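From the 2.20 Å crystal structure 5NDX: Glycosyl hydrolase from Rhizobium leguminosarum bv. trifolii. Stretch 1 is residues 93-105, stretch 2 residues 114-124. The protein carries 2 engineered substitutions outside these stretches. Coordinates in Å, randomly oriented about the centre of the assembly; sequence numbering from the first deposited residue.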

# COMPACT_ATOMS: atom_id res chain seq x y z
N PHE A 93 0.12 12.07 1.00
CA PHE A 93 -0.67 12.48 -0.15
C PHE A 93 -1.71 13.36 0.55
O PHE A 93 -2.69 12.86 1.08
N PHE A 94 -1.37 14.66 0.62
CA PHE A 94 -1.90 15.60 1.61
C PHE A 94 -3.16 16.24 1.04
O PHE A 94 -3.07 17.13 0.18
N GLU A 95 -4.31 15.80 1.51
CA GLU A 95 -5.56 16.40 1.14
C GLU A 95 -5.73 17.65 1.98
O GLU A 95 -5.65 17.59 3.22
N LEU A 96 -5.94 18.77 1.30
CA LEU A 96 -6.10 20.06 1.98
C LEU A 96 -7.55 20.14 2.47
O LEU A 96 -8.42 20.69 1.81
N MET A 97 -7.80 19.56 3.64
CA MET A 97 -9.10 19.14 4.01
C MET A 97 -9.25 19.11 5.51
O MET A 97 -8.35 18.68 6.24
N GLY A 98 -10.43 19.52 5.95
CA GLY A 98 -10.76 19.65 7.36
C GLY A 98 -11.06 21.11 7.67
O GLY A 98 -10.92 21.98 6.79
N ASN A 99 -11.43 21.39 8.91
CA ASN A 99 -11.98 22.71 9.26
C ASN A 99 -11.58 23.06 10.69
O ASN A 99 -12.30 22.73 11.63
N PRO A 100 -10.43 23.69 10.85
CA PRO A 100 -9.93 23.89 12.21
C PRO A 100 -10.89 24.74 13.08
O PRO A 100 -11.23 25.85 12.69
N SER A 101 -11.31 24.17 14.20
CA SER A 101 -12.27 24.77 15.13
C SER A 101 -13.56 25.21 14.43
O SER A 101 -14.11 26.23 14.79
N GLY A 102 -14.02 24.50 13.40
CA GLY A 102 -15.19 24.93 12.62
C GLY A 102 -15.15 26.34 12.00
O GLY A 102 -16.16 26.86 11.61
N LEU A 103 -13.99 26.95 11.89
CA LEU A 103 -13.88 28.35 11.45
C LEU A 103 -14.36 28.65 10.06
O LEU A 103 -14.70 29.79 9.79
N PHE A 104 -14.32 27.69 9.15
CA PHE A 104 -14.68 27.94 7.76
C PHE A 104 -16.15 27.58 7.56
O PHE A 104 -16.57 26.49 7.90
N THR A 105 -16.96 28.54 7.11
CA THR A 105 -18.41 28.34 6.90
C THR A 105 -18.95 28.75 5.51
O THR A 105 -20.07 28.43 5.20
N ARG A 114 -9.42 33.90 1.52
CA ARG A 114 -8.07 34.41 1.83
C ARG A 114 -7.45 33.83 3.11
O ARG A 114 -6.23 33.65 3.19
N ARG A 115 -8.28 33.59 4.11
CA ARG A 115 -7.87 32.93 5.34
C ARG A 115 -7.43 31.43 5.06
O ARG A 115 -6.43 30.96 5.61
N TRP A 116 -8.17 30.74 4.19
CA TRP A 116 -7.83 29.39 3.74
C TRP A 116 -6.49 29.38 3.00
O TRP A 116 -5.62 28.57 3.33
N ARG A 117 -6.32 30.30 2.05
CA ARG A 117 -5.04 30.51 1.38
C ARG A 117 -3.91 30.64 2.41
O ARG A 117 -2.84 29.99 2.29
N ASP A 118 -4.17 31.43 3.44
CA ASP A 118 -3.13 31.69 4.44
C ASP A 118 -2.84 30.45 5.28
O ASP A 118 -1.71 30.25 5.65
N LEU A 119 -3.86 29.64 5.57
CA LEU A 119 -3.67 28.35 6.26
C LEU A 119 -2.73 27.41 5.45
O LEU A 119 -1.76 26.87 5.97
N VAL A 120 -2.98 27.32 4.14
CA VAL A 120 -2.19 26.47 3.25
C VAL A 120 -0.75 26.99 3.24
O VAL A 120 0.23 26.22 3.41
N THR A 121 -0.60 28.29 3.09
CA THR A 121 0.73 28.91 3.12
C THR A 121 1.43 28.63 4.43
O THR A 121 2.59 28.21 4.42
N ALA A 122 0.74 28.83 5.56
CA ALA A 122 1.34 28.57 6.87
C ALA A 122 1.78 27.07 7.04
O ALA A 122 2.82 26.76 7.68
N THR A 123 1.00 26.17 6.45
CA THR A 123 1.28 24.73 6.51
C THR A 123 2.60 24.42 5.84
O THR A 123 3.50 23.81 6.43
N VAL A 124 2.71 24.90 4.61
CA VAL A 124 3.87 24.70 3.80
C VAL A 124 5.09 25.38 4.42
O VAL A 124 6.20 24.82 4.48

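The helix of stretch 2 lies against a strand and the long loop that follows it, and no hydrogen bond crosses between them. The contact is made by side-chain packing, with Trp 116 and Phe 104 covering the most surface.

Trp 116 leaves the helix sideways, but its t rotamer (chi1 -172°) with chi2 near -97° lays the flat indole along the other stretch. Its six-membered ring turns an edge to the face of Phe 104, with planes at 90° and centroids 4.9 Å apart; Trp 116 CE3 comes within 3.7 Å of Phe 104 CE2. The same rim meets the backbone of the other stretch: Trp 116 CZ2 is 3.4 Å from Leu 96 O, and Trp 116 CH2 is 3.3 Å from Gly 98 O. Both oxygens lie near the ring plane, where the slightly positive C-H edge suits them. The indole nitrogen, NE1, finds its hydrogen bond elsewhere in the structure.

Phe 104 points toward the helix in the m rotamer, with chi2 of 83°. This carries its ring over the turn between Arg 115 and Leu 119, so that Phe 104 CZ reaches Arg 115 CG at 3.8 Å and Phe 104 CE1 reaches Leu 119 CD2 at 4.4 Å. Its backbone is held by Asn 99, whose CA-to-CB bond points away from the helix and whose t side chain hydrogen-bonds within its own stretch: Phe 104 N donates to Asn 99 OD1 (2.8 Å), while Asn 99 ND2 donates to Phe 104 O (2.9 Å). A carboxamide suits this place because it offers both an acceptor and a donor.

Arg 115 is extended, t at chi1 through chi3. Its aliphatic part packs by Phe 104, and its guanidinium runs on to Leu 103, where Arg 115 NH2 lies 3.4 Å from Leu 103 CD2. Leu 103 itself has an off-well chi1 of -94°.

Farther along the helix, Leu 119 (t, p) points toward the other stretch and places CD2 4.2 Å from Pro 100 CG. Leu 96 (m, t) sends CD1 to within 4.2 Å of Val 120 CG1, apolar branches meeting in a buried setting. Phe 94, t at chi1, brings CZ to 4.0 Å from Thr 123 CG2. The m rotamer of Thr 123 sets OG1 2.7 Å from Leu 119 O, a hydrogen bond to the preceding helical turn, leaving the methyl free for the aromatic ring.

Gly 98, at phi 117° and psi 177°, has backbone angles that call for glycine, since a CB would jam against the preceding carbonyl.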

# COMPACT_ATOMS: atom_id res chain seq x y z
CB PHE A 93 -1.24 11.25 -0.86
CG PHE A 93 -2.00 11.52 -2.12
CD1 PHE A 93 -2.09 12.78 -2.70
CD2 PHE A 93 -2.66 10.46 -2.75
CE1 PHE A 93 -2.83 12.99 -3.86
CE2 PHE A 93 -3.40 10.67 -3.90
CZ PHE A 93 -3.46 11.93 -4.48
CB PHE A 94 -0.84 16.69 1.90
CG PHE A 94 -1.05 17.46 3.17
CD1 PHE A 94 -2.22 18.17 3.41
CD2 PHE A 94 -0.06 17.51 4.13
CE1 PHE A 94 -2.40 18.86 4.61
CE2 PHE A 94 -0.24 18.21 5.32
CZ PHE A 94 -1.40 18.89 5.55
CB GLU A 95 -6.75 15.48 1.39
CG GLU A 95 -6.63 14.14 0.67
CD GLU A 95 -7.71 13.17 1.12
OE1 GLU A 95 -7.53 12.53 2.19
OE2 GLU A 95 -8.75 13.12 0.41
CB LEU A 96 -5.73 21.20 1.04
CG LEU A 96 -4.24 21.20 0.67
CD1 LEU A 96 -3.93 22.17 -0.47
CD2 LEU A 96 -3.34 21.47 1.87
CB MET A 97 -9.27 17.74 3.43
CG MET A 97 -10.40 16.87 3.94
SD MET A 97 -10.29 15.17 3.25
CE MET A 97 -11.88 14.59 3.83
CB ASN A 99 -13.51 22.69 9.12
CG ASN A 99 -14.13 24.07 9.26
OD1 ASN A 99 -13.45 25.08 9.44
ND2 ASN A 99 -15.44 24.11 9.16
CB PRO A 100 -8.61 24.62 12.00
CG PRO A 100 -8.22 24.32 10.58
CD PRO A 100 -9.53 24.29 9.85
CB SER A 101 -11.64 25.96 15.85
OG SER A 101 -10.45 25.61 16.52
CB LEU A 103 -12.43 28.83 11.48
CG LEU A 103 -11.92 29.54 12.72
CD1 LEU A 103 -12.38 28.86 14.00
CD2 LEU A 103 -10.41 29.60 12.62
CB PHE A 104 -13.71 27.20 6.82
CG PHE A 104 -12.31 27.77 6.88
CD1 PHE A 104 -11.42 27.36 7.88
CD2 PHE A 104 -11.91 28.74 6.00
CE1 PHE A 104 -10.15 27.92 7.98
CE2 PHE A 104 -10.64 29.31 6.10
CZ PHE A 104 -9.76 28.90 7.08
CB THR A 105 -19.17 29.15 7.96
OG1 THR A 105 -18.71 30.50 7.93
CG2 THR A 105 -18.91 28.56 9.35
CB ARG A 114 -8.06 35.96 1.90
CG ARG A 114 -7.75 36.62 0.57
CD ARG A 114 -7.60 38.16 0.63
NE ARG A 114 -8.65 38.73 -0.21
CZ ARG A 114 -9.88 39.07 0.18
NH1 ARG A 114 -10.25 39.04 1.46
NH2 ARG A 114 -10.73 39.49 -0.72
CB ARG A 115 -9.03 33.02 6.33
CG ARG A 115 -8.76 32.51 7.73
CD ARG A 115 -9.70 33.08 8.82
NE ARG A 115 -9.41 32.47 10.14
CZ ARG A 115 -8.29 32.66 10.87
NH1 ARG A 115 -7.31 33.47 10.46
NH2 ARG A 115 -8.14 32.05 12.05
CB TRP A 116 -8.92 28.78 2.85
CG TRP A 116 -8.65 27.34 2.56
CD1 TRP A 116 -8.05 26.82 1.44
CD2 TRP A 116 -8.94 26.23 3.42
NE1 TRP A 116 -7.97 25.46 1.55
CE2 TRP A 116 -8.49 25.06 2.75
CE3 TRP A 116 -9.52 26.11 4.68
CZ2 TRP A 116 -8.62 23.78 3.32
CZ3 TRP A 116 -9.67 24.82 5.24
CH2 TRP A 116 -9.23 23.68 4.55
CB ARG A 117 -5.09 31.70 0.44
CG ARG A 117 -3.76 32.06 -0.23
CD ARG A 117 -3.65 33.56 -0.56
NE ARG A 117 -3.75 34.42 0.63
CZ ARG A 117 -4.12 35.72 0.62
NH1 ARG A 117 -4.42 36.37 -0.50
NH2 ARG A 117 -4.21 36.39 1.77
CB ASP A 118 -3.51 32.86 5.35
CG ASP A 118 -3.52 34.22 4.61
OD1 ASP A 118 -2.95 34.37 3.50
OD2 ASP A 118 -4.11 35.14 5.19
CB LEU A 119 -5.03 27.72 6.53
CG LEU A 119 -5.01 26.25 6.94
CD1 LEU A 119 -4.23 26.09 8.23
CD2 LEU A 119 -6.44 25.77 7.05
CB VAL A 120 -2.83 26.39 1.85
CG1 VAL A 120 -1.94 25.64 0.86
CG2 VAL A 120 -4.19 25.70 1.93
CB THR A 121 0.64 30.44 2.85
OG1 THR A 121 0.20 30.64 1.50
CG2 THR A 121 2.00 31.11 3.01
CB ALA A 122 0.38 28.99 7.98
CB THR A 123 0.16 23.93 5.82
OG1 THR A 123 -1.10 24.27 6.38
CG2 THR A 123 0.39 22.44 5.96
CB VAL A 124 3.55 25.17 2.37
CG1 VAL A 124 4.82 25.46 1.61
CG2 VAL A 124 2.79 24.05 1.69